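TqaL (Neurospora crassa, PDB 7EEH) belongs to the 2OG-Fe dioxygenase family of the cupin clan and holds an iron(III) ion, here in an assembly of four protein chains. Local coordinates at residues T16-A19 with E20-L24; K23-S26 with K27-N31; F35-G38 with S39-V42; L133-F136 with K137-C141; L245-D248 with T249-K252. The protein carries 1 engineered substitution. One frame throughout, in Å; residues are numbered along the deposited sequence.

Interaction 1 of 5, residues T16-A19 with E20-L24; sequences TAIA and EIMKL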
loop_
_atom_site.group_PDB
_atom_site.type_symbol
_atom_site.label_atom_id
_atom_site.label_comp_id
_atom_site.label_asym_id
_atom_site.label_seq_id
_atom_site.Cartn_x
_atom_site.Cartn_y
_atom_site.Cartn_z
ATOM N N THR B 16 -4.204 7.193 -0.525
ATOM C CA THR B 16 -4.086 5.831 -1.033
ATOM C C THR B 16 -5.219 5.507 -1.996
ATOM O O THR B 16 -5.006 4.892 -3.044
ATOM C CB THR B 16 -4.090 4.853 0.136
ATOM O OG1 THR B 16 -2.988 5.150 1.000
ATOM C CG2 THR B 16 -3.982 3.420 -0.351
ATOM N N ALA B 17 -6.430 5.925 -1.658
ATOM C CA ALA B 17 -7.554 5.715 -2.559
ATOM C C ALA B 17 -7.348 6.455 -3.866
ATOM O O ALA B 17 -7.567 5.900 -4.946
ATOM C CB ALA B 17 -8.839 6.175 -1.892
ATOM N N ILE B 18 -6.930 7.720 -3.786
ATOM C CA ILE B 18 -6.713 8.494 -5.002
ATOM C C ILE B 18 -5.668 7.818 -5.869
ATOM O O ILE B 18 -5.828 7.714 -7.090
ATOM C CB ILE B 18 -6.325 9.945 -4.658
ATOM C CG1 ILE B 18 -7.474 10.621 -3.897
ATOM C CG2 ILE B 18 -6.032 10.728 -5.944
ATOM C CD1 ILE B 18 -7.131 12.002 -3.371
ATOM N N ALA B 19 -4.602 7.306 -5.245
ATOM C CA ALA B 19 -3.562 6.613 -6.006
ATOM C C ALA B 19 -4.151 5.460 -6.804
ATOM O O ALA B 19 -3.860 5.289 -7.990
ATOM C CB ALA B 19 -2.469 6.113 -5.061
ATOM N N GLU B 20 -4.994 4.655 -6.166
ATOM C CA GLU B 20 -5.603 3.540 -6.879
ATOM C C GLU B 20 -6.538 4.039 -7.984
ATOM O O GLU B 20 -6.603 3.451 -9.074
ATOM C CB GLU B 20 -6.334 2.646 -5.866
ATOM C CG GLU B 20 -7.085 1.477 -6.482
ATOM C CD GLU B 20 -6.186 0.578 -7.321
ATOM O OE1 GLU B 20 -5.004 0.396 -6.931
ATOM O OE2 GLU B 20 -6.673 0.067 -8.360
ATOM N N ILE B 21 -7.265 5.126 -7.723
ATOM C CA ILE B 21 -8.173 5.664 -8.733
ATOM C C ILE B 21 -7.390 6.187 -9.933
ATOM O O ILE B 21 -7.797 5.993 -11.081
ATOM C CB ILE B 21 -9.077 6.751 -8.123
ATOM C CG1 ILE B 21 -10.026 6.125 -7.101
ATOM C CG2 ILE B 21 -9.843 7.505 -9.226
ATOM C CD1 ILE B 21 -10.766 7.160 -6.236
HETATM N N MSE B 22 -6.221 6.769 -9.693
HETATM C CA MSE B 22 -5.338 7.208 -10.796
HETATM C C MSE B 22 -4.872 5.985 -11.619
HETATM O O MSE B 22 -4.769 6.106 -12.813
HETATM C CB MSE B 22 -4.211 8.069 -10.246
HETATM C CG MSE B 22 -4.671 9.365 -9.672
HETATM SE SE MSE B 22 -5.534 10.459 -11.003
HETATM C CE MSE B 22 -7.316 10.374 -10.631
ATOM N N LYS B 23 -4.606 4.849 -10.976
ATOM C CA LYS B 23 -4.272 3.646 -11.737
ATOM C C LYS B 23 -5.435 3.215 -12.634
ATOM O O LYS B 23 -5.246 2.903 -13.816
ATOM C CB LYS B 23 -3.882 2.510 -10.795
ATOM C CG LYS B 23 -2.577 2.743 -10.069
ATOM C CD LYS B 23 -2.307 1.595 -9.106
ATOM C CE LYS B 23 -0.895 1.688 -8.544
ATOM N NZ LYS B 23 -0.791 0.935 -7.261
ATOM N N LEU B 24 -6.650 3.173 -12.082
ATOM C CA LEU B 24 -7.819 2.841 -12.893
ATOM C C LEU B 24 -7.967 3.818 -14.049
ATOM O O LEU B 24 -8.336 3.424 -15.161
ATOM C CB LEU B 24 -9.092 2.831 -12.025
ATOM C CG LEU B 24 -9.154 1.728 -10.964
ATOM C CD1 LEU B 24 -10.334 1.918 -9.994
ATOM C CD2 LEU B 24 -9.215 0.368 -11.631
#
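I18 and selenomethionine M22, one turn apart on helix 12-31, run side by side and point the same way, with I18 CG2 4.2 Å from M22 CG. The torsions account for this. M22 CG lies anti to its own carbonyl carbon (chi1 -66°), which swings it back over the preceding turn until it is 3.3 Å from I18 O. The backbone bond from M22 N to that same I18 O is short, at 2.8 Å. Beyond CG, the M22 atom nearest the I18 side chain, the chain bends at chi2 and chi3, and its methyl end goes to M139 of helix 128-141. I21 CG1 rests 3.3 Å from A17 O, the acceptor of I21 N at 2.9 Å. K23 CG lies 3.5 Å from A19 O, and the K23 chain then runs out extended. E20 differs, since CG anti to the backbone N (chi1 177°) leads its carboxylate off the contact. I18 and I21 also touch M139, while T16 and A19 pack against the second subunit. Polar contacts across the turn are confined to main-chain amides and carbonyls; I21, M22 and K23 lean on those carbonyls, and I18, I21 and M22 present an apolar face to the neighbouring helix.

Interaction 2 of 5, residues K23-S26 with K27-N31; sequences KLRS and KYITN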
loop_
_atom_site.group_PDB
_atom_site.type_symbol
_atom_site.label_atom_id
_atom_site.label_comp_id
_atom_site.label_asym_id
_atom_site.label_seq_id
_atom_site.Cartn_x
_atom_site.Cartn_y
_atom_site.Cartn_z
ATOM N N LYS B 23 -4.606 4.849 -10.976
ATOM C CA LYS B 23 -4.272 3.646 -11.737
ATOM C C LYS B 23 -5.435 3.215 -12.634
ATOM O O LYS B 23 -5.246 2.903 -13.816
ATOM C CB LYS B 23 -3.882 2.510 -10.795
ATOM C CG LYS B 23 -2.577 2.743 -10.069
ATOM C CD LYS B 23 -2.307 1.595 -9.106
ATOM C CE LYS B 23 -0.895 1.688 -8.544
ATOM N NZ LYS B 23 -0.791 0.935 -7.261
ATOM N N LEU B 24 -6.650 3.173 -12.082
ATOM C CA LEU B 24 -7.819 2.841 -12.893
ATOM C C LEU B 24 -7.967 3.818 -14.049
ATOM O O LEU B 24 -8.336 3.424 -15.161
ATOM C CB LEU B 24 -9.092 2.831 -12.025
ATOM C CG LEU B 24 -9.154 1.728 -10.964
ATOM C CD1 LEU B 24 -10.334 1.918 -9.994
ATOM C CD2 LEU B 24 -9.215 0.368 -11.631
ATOM N N ARG B 25 -7.686 5.102 -13.801
ATOM C CA ARG B 25 -7.792 6.101 -14.860
ATOM C C ARG B 25 -6.839 5.792 -16.016
ATOM O O ARG B 25 -7.209 5.925 -17.187
ATOM C CB ARG B 25 -7.512 7.491 -14.285
ATOM C CG ARG B 25 -7.511 8.614 -15.309
ATOM C CD ARG B 25 -7.297 9.942 -14.637
ATOM N NE ARG B 25 -7.338 11.078 -15.543
ATOM C CZ ARG B 25 -6.334 11.441 -16.336
ATOM N NH1 ARG B 25 -5.202 10.740 -16.365
ATOM N NH2 ARG B 25 -6.478 12.491 -17.129
ATOM N N SER B 26 -5.607 5.377 -15.706
ATOM C CA SER B 26 -4.666 4.999 -16.763
ATOM C C SER B 26 -5.191 3.830 -17.577
ATOM O O SER B 26 -5.041 3.799 -18.806
ATOM C CB SER B 26 -3.307 4.645 -16.163
ATOM O OG SER B 26 -2.664 5.814 -15.720
ATOM N N LYS B 27 -5.825 2.862 -16.910
ATOM C CA LYS B 27 -6.408 1.719 -17.609
ATOM C C LYS B 27 -7.591 2.149 -18.466
ATOM O O LYS B 27 -7.804 1.613 -19.557
ATOM C CB LYS B 27 -6.827 0.660 -16.588
ATOM C CG LYS B 27 -7.267 -0.669 -17.174
ATOM C CD LYS B 27 -7.421 -1.753 -16.087
ATOM C CE LYS B 27 -8.744 -1.637 -15.329
ATOM N NZ LYS B 27 -8.827 -2.591 -14.166
ATOM N N TYR B 28 -8.365 3.122 -17.985
ATOM C CA TYR B 28 -9.458 3.684 -18.772
ATOM C C TYR B 28 -8.939 4.382 -20.026
ATOM O O TYR B 28 -9.498 4.216 -21.112
ATOM C CB TYR B 28 -10.240 4.664 -17.906
ATOM C CG TYR B 28 -11.530 5.212 -18.470
ATOM C CD1 TYR B 28 -12.559 4.366 -18.877
ATOM C CD2 TYR B 28 -11.750 6.577 -18.509
ATOM C CE1 TYR B 28 -13.760 4.880 -19.346
ATOM C CE2 TYR B 28 -12.947 7.101 -18.981
ATOM C CZ TYR B 28 -13.942 6.252 -19.397
ATOM O OH TYR B 28 -15.135 6.791 -19.845
ATOM N N ILE B 29 -7.881 5.187 -19.889
ATOM C CA ILE B 29 -7.285 5.830 -21.060
ATOM C C ILE B 29 -6.850 4.782 -22.076
ATOM O O ILE B 29 -7.086 4.922 -23.280
ATOM C CB ILE B 29 -6.108 6.727 -20.640
ATOM C CG1 ILE B 29 -6.626 7.937 -19.878
ATOM C CG2 ILE B 29 -5.292 7.184 -21.883
ATOM C CD1 ILE B 29 -5.566 8.639 -19.060
ATOM N N THR B 30 -6.248 3.694 -21.601
ATOM C CA THR B 30 -5.738 2.662 -22.503
ATOM C C THR B 30 -6.869 1.877 -23.147
ATOM O O THR B 30 -6.866 1.654 -24.360
ATOM C CB THR B 30 -4.799 1.718 -21.745
ATOM O OG1 THR B 30 -3.643 2.454 -21.355
ATOM C CG2 THR B 30 -4.367 0.572 -22.637
ATOM N N ASN B 31 -7.860 1.465 -22.356
ATOM C CA ASN B 31 -8.854 0.528 -22.845
ATOM C C ASN B 31 -10.167 1.177 -23.264
ATOM O O ASN B 31 -10.975 0.510 -23.917
ATOM C CB ASN B 31 -9.138 -0.536 -21.785
ATOM C CG ASN B 31 -7.943 -1.412 -21.520
ATOM O OD1 ASN B 31 -7.145 -1.686 -22.423
ATOM N ND2 ASN B 31 -7.806 -1.859 -20.281
#
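S26 O is gripped twice by one residue, T30: the amide T30 N donates to it at 3.0 Å and the hydroxyl T30 OG1 at 3.2 Å. The two donors come from opposite faces of the carbonyl plane, so the oxygen is held between them. The hydroxyl gets there because T30 OG1 sits beside its own backbone N (chi1 -66°), which turns it back along the helix. One residue earlier, I29 N bonds R25 O at 2.9 Å, and the side chains of this pair meet obliquely. I29 CD1 lies over one face of the R25 guanidinium, 3.4 Å from R25 NH1, a methyl resting on a flat cation. R25 is spread straight from CG to NE, and its far end is held elsewhere: NH2 donates to H142 O, and the group makes a cation-pi contact with F10 of the second subunit. All this belongs to the last two turns of helix 12-31, where the i to i+4 backbone pattern continues with Y28 N to L24 O at 2.8 Å. Y28 faces the body of the fold, its OH hydrogen-bonded to H190 ND1 and its side chain about 13 Å from the bound iron. On another flank K27 runs alongside L24, pointing the same way. A bend at chi3 (80°) brings K27 NZ to 3.9 Å from L24 CD2, an ammonium beside a methyl rather than a polar pairing. K27 also packs on E37 of the third subunit, and N31 ND2 of the same helix end donates to the carboxylate of that E37.

Interaction 3 of 5, residues F35-G38 with S39-V42; sequences FVEG and SDMV
This is a strand-to-helix junction: strand 33-36 ends, E37 takes the N-cap position, and helix 38-48 starts, with V36 and E37 folded against D40 and selenomethionine M41. The backbone evidence centres on E37 O. M41 N donates to it at 2.9 Å in the carbonyl plane, and D40 N adds a weak bond at 2.8 Å with an angle of only 129°. The next helical bond, from V42 N to G38 O, measures 3.0 Å and confirms that regular winding has begun. On the inner side V36 meets M41 at about a right angle: V36 CG1 is 3.5 Å from M41 SE, apolar packing set up by a V36 methyl anti to its backbone N (chi1 -174°). M41 continues this surface toward L133 and F136 of helix 128-141. The outer side is hydrated. One water accepts from E37 N at 2.9 Å and donates to D40 OD2 at 2.6 Å, while a second links E37 OE1 with S39 OG. The E37 and D40 side chains run side by side, their carboxylate planes 60° apart, and E37 OE1 and D40 OD2 stay 5.8 Å apart. E37 OE2 is engaged by N31 ND2 of the third subunit, and G38 N by D242 OD1. A negative group such as D40 in the first turn would be expected to suit the positive end of the helix dipole. Its link to the N-cap amide resembles the N3-to-N-cap half of a capping box, with a water interposed.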
loop_
_atom_site.group_PDB
_atom_site.type_symbol
_atom_site.label_atom_id
_atom_site.label_comp_id
_atom_site.label_asym_id
_atom_site.label_seq_id
_atom_site.Cartn_x
_atom_site.Cartn_y
_atom_site.Cartn_z
ATOM N N PHE B 35 -14.156 -1.988 -15.841
ATOM C CA PHE B 35 -15.137 -2.593 -14.952
ATOM C C PHE B 35 -14.476 -2.789 -13.601
ATOM O O PHE B 35 -13.371 -3.329 -13.523
ATOM C CB PHE B 35 -15.655 -3.917 -15.504
ATOM C CG PHE B 35 -16.738 -4.549 -14.651
ATOM C CD1 PHE B 35 -18.012 -3.997 -14.602
ATOM C CD2 PHE B 35 -16.478 -5.694 -13.908
ATOM C CE1 PHE B 35 -19.012 -4.584 -13.825
ATOM C CE2 PHE B 35 -17.472 -6.270 -13.124
ATOM C CZ PHE B 35 -18.737 -5.712 -13.091
ATOM N N VAL B 36 -15.116 -2.300 -12.550
ATOM C CA VAL B 36 -14.540 -2.353 -11.217
ATOM C C VAL B 36 -15.492 -3.151 -10.347
ATOM O O VAL B 36 -16.664 -2.782 -10.210
ATOM C CB VAL B 36 -14.295 -0.955 -10.630
ATOM C CG1 VAL B 36 -13.552 -1.076 -9.313
ATOM C CG2 VAL B 36 -13.503 -0.089 -11.615
ATOM N N GLU B 37 -15.003 -4.254 -9.787
ATOM C CA GLU B 37 -15.833 -5.066 -8.913
ATOM C C GLU B 37 -16.173 -4.303 -7.638
ATOM O O GLU B 37 -15.350 -3.548 -7.112
ATOM C CB GLU B 37 -15.117 -6.370 -8.568
ATOM C CG GLU B 37 -14.491 -7.034 -9.763
ATOM C CD GLU B 37 -15.081 -8.382 -10.032
ATOM O OE1 GLU B 37 -15.634 -8.975 -9.092
ATOM O OE2 GLU B 37 -15.006 -8.843 -11.190
ATOM N N GLY B 38 -17.389 -4.523 -7.133
ATOM C CA GLY B 38 -17.835 -3.813 -5.938
ATOM C C GLY B 38 -16.915 -4.002 -4.746
ATOM O O GLY B 38 -16.715 -3.078 -3.956
ATOM N N SER B 39 -16.341 -5.201 -4.598
ATOM C CA SER B 39 -15.366 -5.431 -3.532
ATOM C C SER B 39 -14.179 -4.484 -3.638
ATOM O O SER B 39 -13.607 -4.092 -2.611
ATOM C CB SER B 39 -14.888 -6.892 -3.547
ATOM O OG SER B 39 -14.356 -7.274 -4.802
ATOM N N ASP B 40 -13.796 -4.093 -4.861
ATOM C CA ASP B 40 -12.735 -3.109 -5.060
ATOM C C ASP B 40 -13.239 -1.671 -4.954
ATOM O O ASP B 40 -12.466 -0.775 -4.582
ATOM C CB ASP B 40 -12.078 -3.339 -6.421
ATOM C CG ASP B 40 -11.400 -4.683 -6.497
ATOM O OD1 ASP B 40 -10.888 -5.108 -5.450
ATOM O OD2 ASP B 40 -11.405 -5.322 -7.569
HETATM N N MSE B 41 -14.502 -1.417 -5.285
HETATM C CA MSE B 41 -15.046 -0.076 -5.105
HETATM C C MSE B 41 -15.180 0.311 -3.633
HETATM O O MSE B 41 -14.936 1.461 -3.290
HETATM C CB MSE B 41 -16.406 0.078 -5.798
HETATM C CG MSE B 41 -16.312 -0.060 -7.300
HETATM SE SE MSE B 41 -15.534 1.533 -8.100
HETATM C CE MSE B 41 -16.113 2.887 -6.848
ATOM N N VAL B 42 -15.563 -0.637 -2.759
ATOM C CA VAL B 42 -15.855 -0.270 -1.368
ATOM C C VAL B 42 -14.693 0.459 -0.699
ATOM O O VAL B 42 -14.912 1.558 -0.163
ATOM C CB VAL B 42 -16.317 -1.501 -0.570
ATOM C CG1 VAL B 42 -16.232 -1.205 0.915
ATOM C CG2 VAL B 42 -17.738 -1.856 -0.931
HETATM O O HOH W 1 -12.173 -4.600 -9.918
HETATM O O HOH W 2 -15.141 -9.585 -6.583
#

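Interaction 4 of 5, residues L133-F136 with K137-C141; sequences LLVF and KGMIC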
loop_
_atom_site.group_PDB
_atom_site.type_symbol
_atom_site.label_atom_id
_atom_site.label_comp_id
_atom_site.label_asym_id
_atom_site.label_seq_id
_atom_site.Cartn_x
_atom_site.Cartn_y
_atom_site.Cartn_z
ATOM N N LEU B 133 -19.266 8.308 -5.178
ATOM C CA LEU B 133 -19.365 7.824 -6.553
ATOM C C LEU B 133 -19.207 8.959 -7.555
ATOM O O LEU B 133 -18.541 8.793 -8.578
ATOM C CB LEU B 133 -20.690 7.095 -6.784
ATOM C CG LEU B 133 -20.717 5.614 -6.397
ATOM C CD1 LEU B 133 -22.143 5.064 -6.437
ATOM C CD2 LEU B 133 -19.777 4.781 -7.294
ATOM N N LEU B 134 -19.816 10.117 -7.285
ATOM C CA LEU B 134 -19.647 11.265 -8.172
ATOM C C LEU B 134 -18.196 11.724 -8.206
ATOM O O LEU B 134 -17.651 12.012 -9.275
ATOM C CB LEU B 134 -20.548 12.418 -7.728
ATOM C CG LEU B 134 -22.038 12.369 -8.087
ATOM C CD1 LEU B 134 -22.753 13.493 -7.371
ATOM C CD2 LEU B 134 -22.249 12.477 -9.597
ATOM N N VAL B 135 -17.568 11.840 -7.032
ATOM C CA VAL B 135 -16.172 12.258 -6.982
ATOM C C VAL B 135 -15.309 11.270 -7.758
ATOM O O VAL B 135 -14.458 11.664 -8.567
ATOM C CB VAL B 135 -15.716 12.410 -5.518
ATOM C CG1 VAL B 135 -14.273 12.777 -5.444
ATOM C CG2 VAL B 135 -16.540 13.500 -4.824
ATOM N N PHE B 136 -15.526 9.974 -7.528
ATOM C CA PHE B 136 -14.797 8.929 -8.247
ATOM C C PHE B 136 -14.841 9.160 -9.750
ATOM O O PHE B 136 -13.803 9.159 -10.423
ATOM C CB PHE B 136 -15.397 7.562 -7.895
ATOM C CG PHE B 136 -14.884 6.393 -8.733
ATOM C CD1 PHE B 136 -13.740 5.695 -8.356
ATOM C CD2 PHE B 136 -15.602 5.936 -9.827
ATOM C CE1 PHE B 136 -13.309 4.581 -9.077
ATOM C CE2 PHE B 136 -15.186 4.831 -10.551
ATOM C CZ PHE B 136 -14.028 4.149 -10.174
ATOM N N LYS B 137 -16.039 9.355 -10.296
ATOM C CA LYS B 137 -16.174 9.514 -11.743
ATOM C C LYS B 137 -15.470 10.775 -12.233
ATOM O O LYS B 137 -14.768 10.746 -13.253
ATOM C CB LYS B 137 -17.652 9.543 -12.142
ATOM C CG LYS B 137 -17.846 9.691 -13.651
ATOM C CD LYS B 137 -19.297 9.550 -14.124
ATOM C CE LYS B 137 -19.316 9.426 -15.665
ATOM N NZ LYS B 137 -20.676 9.417 -16.266
ATOM N N GLY B 138 -15.654 11.899 -11.528
ATOM C CA GLY B 138 -15.021 13.142 -11.959
ATOM C C GLY B 138 -13.508 13.040 -11.984
ATOM O O GLY B 138 -12.850 13.537 -12.903
HETATM N N MSE B 139 -12.959 12.364 -10.984
HETATM C CA MSE B 139 -11.499 12.161 -10.854
HETATM C C MSE B 139 -10.958 11.375 -12.045
HETATM O O MSE B 139 -9.959 11.743 -12.536
HETATM C CB MSE B 139 -11.140 11.436 -9.556
HETATM C CG MSE B 139 -11.149 12.293 -8.341
HETATM SE SE MSE B 139 -10.441 11.318 -6.846
HETATM C CE MSE B 139 -9.050 10.312 -7.611
ATOM N N ILE B 140 -11.657 10.342 -12.475
ATOM C CA ILE B 140 -11.201 9.509 -13.585
ATOM C C ILE B 140 -11.345 10.251 -14.914
ATOM O O ILE B 140 -10.397 10.342 -15.701
ATOM C CB ILE B 140 -11.972 8.178 -13.598
ATOM C CG1 ILE B 140 -11.566 7.329 -12.398
ATOM C CG2 ILE B 140 -11.721 7.424 -14.903
ATOM C CD1 ILE B 140 -12.314 6.039 -12.311
ATOM N N CYS B 141 -12.528 10.809 -15.176
ATOM C CA CYS B 141 -12.794 11.367 -16.500
ATOM C C CYS B 141 -12.038 12.669 -16.739
ATOM O O CYS B 141 -11.762 13.015 -17.892
ATOM C CB CYS B 141 -14.293 11.596 -16.673
ATOM S SG CYS B 141 -15.204 10.049 -16.630
#
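K137 N bonds L133 O at 3.1 Å, one of the i to i+4 bonds made by the amides of 137-141 in helix 128-141. The K137 side chain is extended throughout, CG anti to the backbone N (chi1 -179°), and this carries NZ well away from L133 to strands 190-199 and 267-277, where it donates to H190 O; the side chain is about 11 Å from the bound iron. G138 follows, contributing backbone alone: its N meets L134 O at 3.0 Å in a nearly straight bond. At selenomethionine M139 the amide donates to V135 O at 2.9 Å, and CG swings back over the same carbonyl, 4.3 Å from V135 CG1. A later bend at chi3 leads the selenium end off toward I18, I21 and M22 of helix 12-31. I140 adds a side-chain contact of a defined kind. Besides its N bond to F136 O at 3.2 Å, its CD1 lies over one face of the F136 ring, 3.7 Å from the centroid and 25° off the normal. The methyl is displaced toward the rim, and F136 CZ is its nearest ring atom at 3.3 Å, so this is a CH-pi contact over the outer part of the face. I140 CG1, anti to its carbonyl carbon (chi1 -69°), reaches back toward the F136 turn and delivers CD1 there. C141 follows with an amide bond to K137 O. Every touching residue is buried, so this part of the helix meets its surroundings mainly through hydrocarbon and selenium, the amides of 137-141 being paired with the carbonyls of 133-137 and the amine of K137 with backbone of the sheet.

Interaction 5 of 5, residues L245-D248 with T249-K252; sequences LLVD and TENK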
loop_
_atom_site.group_PDB
_atom_site.type_symbol
_atom_site.label_atom_id
_atom_site.label_comp_id
_atom_site.label_asym_id
_atom_site.label_seq_id
_atom_site.Cartn_x
_atom_site.Cartn_y
_atom_site.Cartn_z
ATOM N N LEU B 245 -17.598 1.785 -16.411
ATOM C CA LEU B 245 -17.425 3.124 -16.958
ATOM C C LEU B 245 -16.924 2.995 -18.395
ATOM O O LEU B 245 -16.010 2.215 -18.661
ATOM C CB LEU B 245 -16.426 3.923 -16.108
ATOM C CG LEU B 245 -15.986 5.318 -16.566
ATOM C CD1 LEU B 245 -17.149 6.284 -16.456
ATOM C CD2 LEU B 245 -14.840 5.784 -15.687
ATOM N N LEU B 246 -17.513 3.746 -19.327
ATOM C CA LEU B 246 -17.150 3.603 -20.735
ATOM C C LEU B 246 -17.142 4.958 -21.426
ATOM O O LEU B 246 -17.924 5.848 -21.088
ATOM C CB LEU B 246 -18.093 2.645 -21.481
ATOM C CG LEU B 246 -19.600 2.924 -21.548
ATOM C CD1 LEU B 246 -19.966 3.863 -22.698
ATOM C CD2 LEU B 246 -20.345 1.610 -21.692
ATOM N N VAL B 247 -16.252 5.100 -22.407
ATOM C CA VAL B 247 -16.204 6.293 -23.252
ATOM C C VAL B 247 -17.310 6.150 -24.291
ATOM O O VAL B 247 -17.249 5.274 -25.154
ATOM C CB VAL B 247 -14.835 6.466 -23.913
ATOM C CG1 VAL B 247 -14.843 7.682 -24.890
ATOM C CG2 VAL B 247 -13.758 6.620 -22.843
ATOM N N ASP B 248 -18.344 6.989 -24.188
ATOM C CA ASP B 248 -19.583 6.734 -24.923
ATOM C C ASP B 248 -19.455 7.058 -26.408
ATOM O O ASP B 248 -20.253 6.562 -27.215
ATOM C CB ASP B 248 -20.724 7.550 -24.307
ATOM C CG ASP B 248 -22.076 7.268 -24.964
ATOM O OD1 ASP B 248 -22.491 6.092 -25.011
ATOM O OD2 ASP B 248 -22.712 8.232 -25.435
ATOM N N THR B 249 -18.471 7.877 -26.776
ATOM C CA THR B 249 -18.228 8.265 -28.155
ATOM C C THR B 249 -17.353 7.277 -28.913
ATOM O O THR B 249 -17.250 7.378 -30.138
ATOM C CB THR B 249 -17.567 9.645 -28.195
ATOM O OG1 THR B 249 -16.476 9.661 -27.271
ATOM C CG2 THR B 249 -18.554 10.730 -27.801
ATOM N N GLU B 250 -16.725 6.328 -28.231
ATOM C CA GLU B 250 -15.800 5.419 -28.897
ATOM C C GLU B 250 -16.197 3.962 -28.761
ATOM O O GLU B 250 -15.495 3.095 -29.291
ATOM C CB GLU B 250 -14.374 5.627 -28.363
ATOM C CG GLU B 250 -13.906 7.055 -28.528
ATOM C CD GLU B 250 -12.653 7.347 -27.745
ATOM O OE1 GLU B 250 -11.914 6.383 -27.448
ATOM O OE2 GLU B 250 -12.436 8.532 -27.410
ATOM N N ASN B 251 -17.300 3.676 -28.068
ATOM C CA ASN B 251 -17.876 2.347 -27.906
ATOM C C ASN B 251 -19.360 2.431 -28.197
ATOM O O ASN B 251 -19.969 3.490 -28.044
ATOM C CB ASN B 251 -17.757 1.793 -26.482
ATOM C CG ASN B 251 -16.346 1.721 -25.992
ATOM O OD1 ASN B 251 -15.651 0.741 -26.244
ATOM N ND2 ASN B 251 -15.912 2.748 -25.257
ATOM N N LYS B 252 -19.911 1.358 -28.740
ATOM C CA LYS B 252 -21.350 1.168 -28.741
ATOM C C LYS B 252 -21.616 0.124 -27.678
ATOM O O LYS B 252 -20.701 -0.612 -27.287
ATOM C CB LYS B 252 -21.894 0.718 -30.112
ATOM C CG LYS B 252 -21.949 1.791 -31.174
ATOM C CD LYS B 252 -22.318 1.284 -32.567
ATOM C CE LYS B 252 -22.175 2.400 -33.618
ATOM N NZ LYS B 252 -22.334 1.924 -35.032
HETATM O O HOH W 3 -21.507 3.729 -25.918
#
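N251 turns the edge of its amide to V247: ND2 donates to V247 O at 2.9 Å, the acceptor lying near the amide plane, 13° out of it. The second flat group, the E250 carboxylate, instead takes V247 CG1 over a face, 3.6 Å from E250 CD, while its oxygens are engaged by R32 (a salt bridge) and T147 N. V247 O is also reached by E250 N at 3.3 Å, from above the carbonyl plane (58° out), and weakly by N251 N. The E250 N bond closes a type I turn over V247-E250, in which D248 (phi/psi -75/-20°) and T249 hold the central positions. T249 OG1 approaches V247 CG1 to 3.5 Å. N251 ND2 also donates to R32 O, joining the turn to the link between helix 12-31 and strand 33-36. The D248 side chain lies about 6 Å from the bound iron: OD1 accepts from the backbone N of the iron ligand D186, and OD2 accepts from V188 N and forms a salt bridge with R149, a second-shell arrangement. The turn thus leads from strand 243-247, flanked by strands 33-36 and 190-199, into strand 252-255 of the smaller sheet, with Y28 of helix 12-31 packed on V247.

Overall arrangement
Interactions 1 and 2 are successive parts of helix 12-31, sharing K23 and L24; the first is mostly buried, the second partly exposed, and both touch the second subunit. Interaction 4 is wholly buried and packs on interaction 1 through M139, on interaction 2 through I140 with Y28, and on interaction 3 where M41 SE lies 3.7 Å from F136 CZ. Interaction 3 has one hydrated flank, which also meets the third subunit. Interaction 5, buried nearest the iron, relies on polar side chains and meets Y28 along L245-V247 and helix 128-141 through L245. Hydrocarbon packing thus dominates between the helices, and polar bonds in the turn beside the metal.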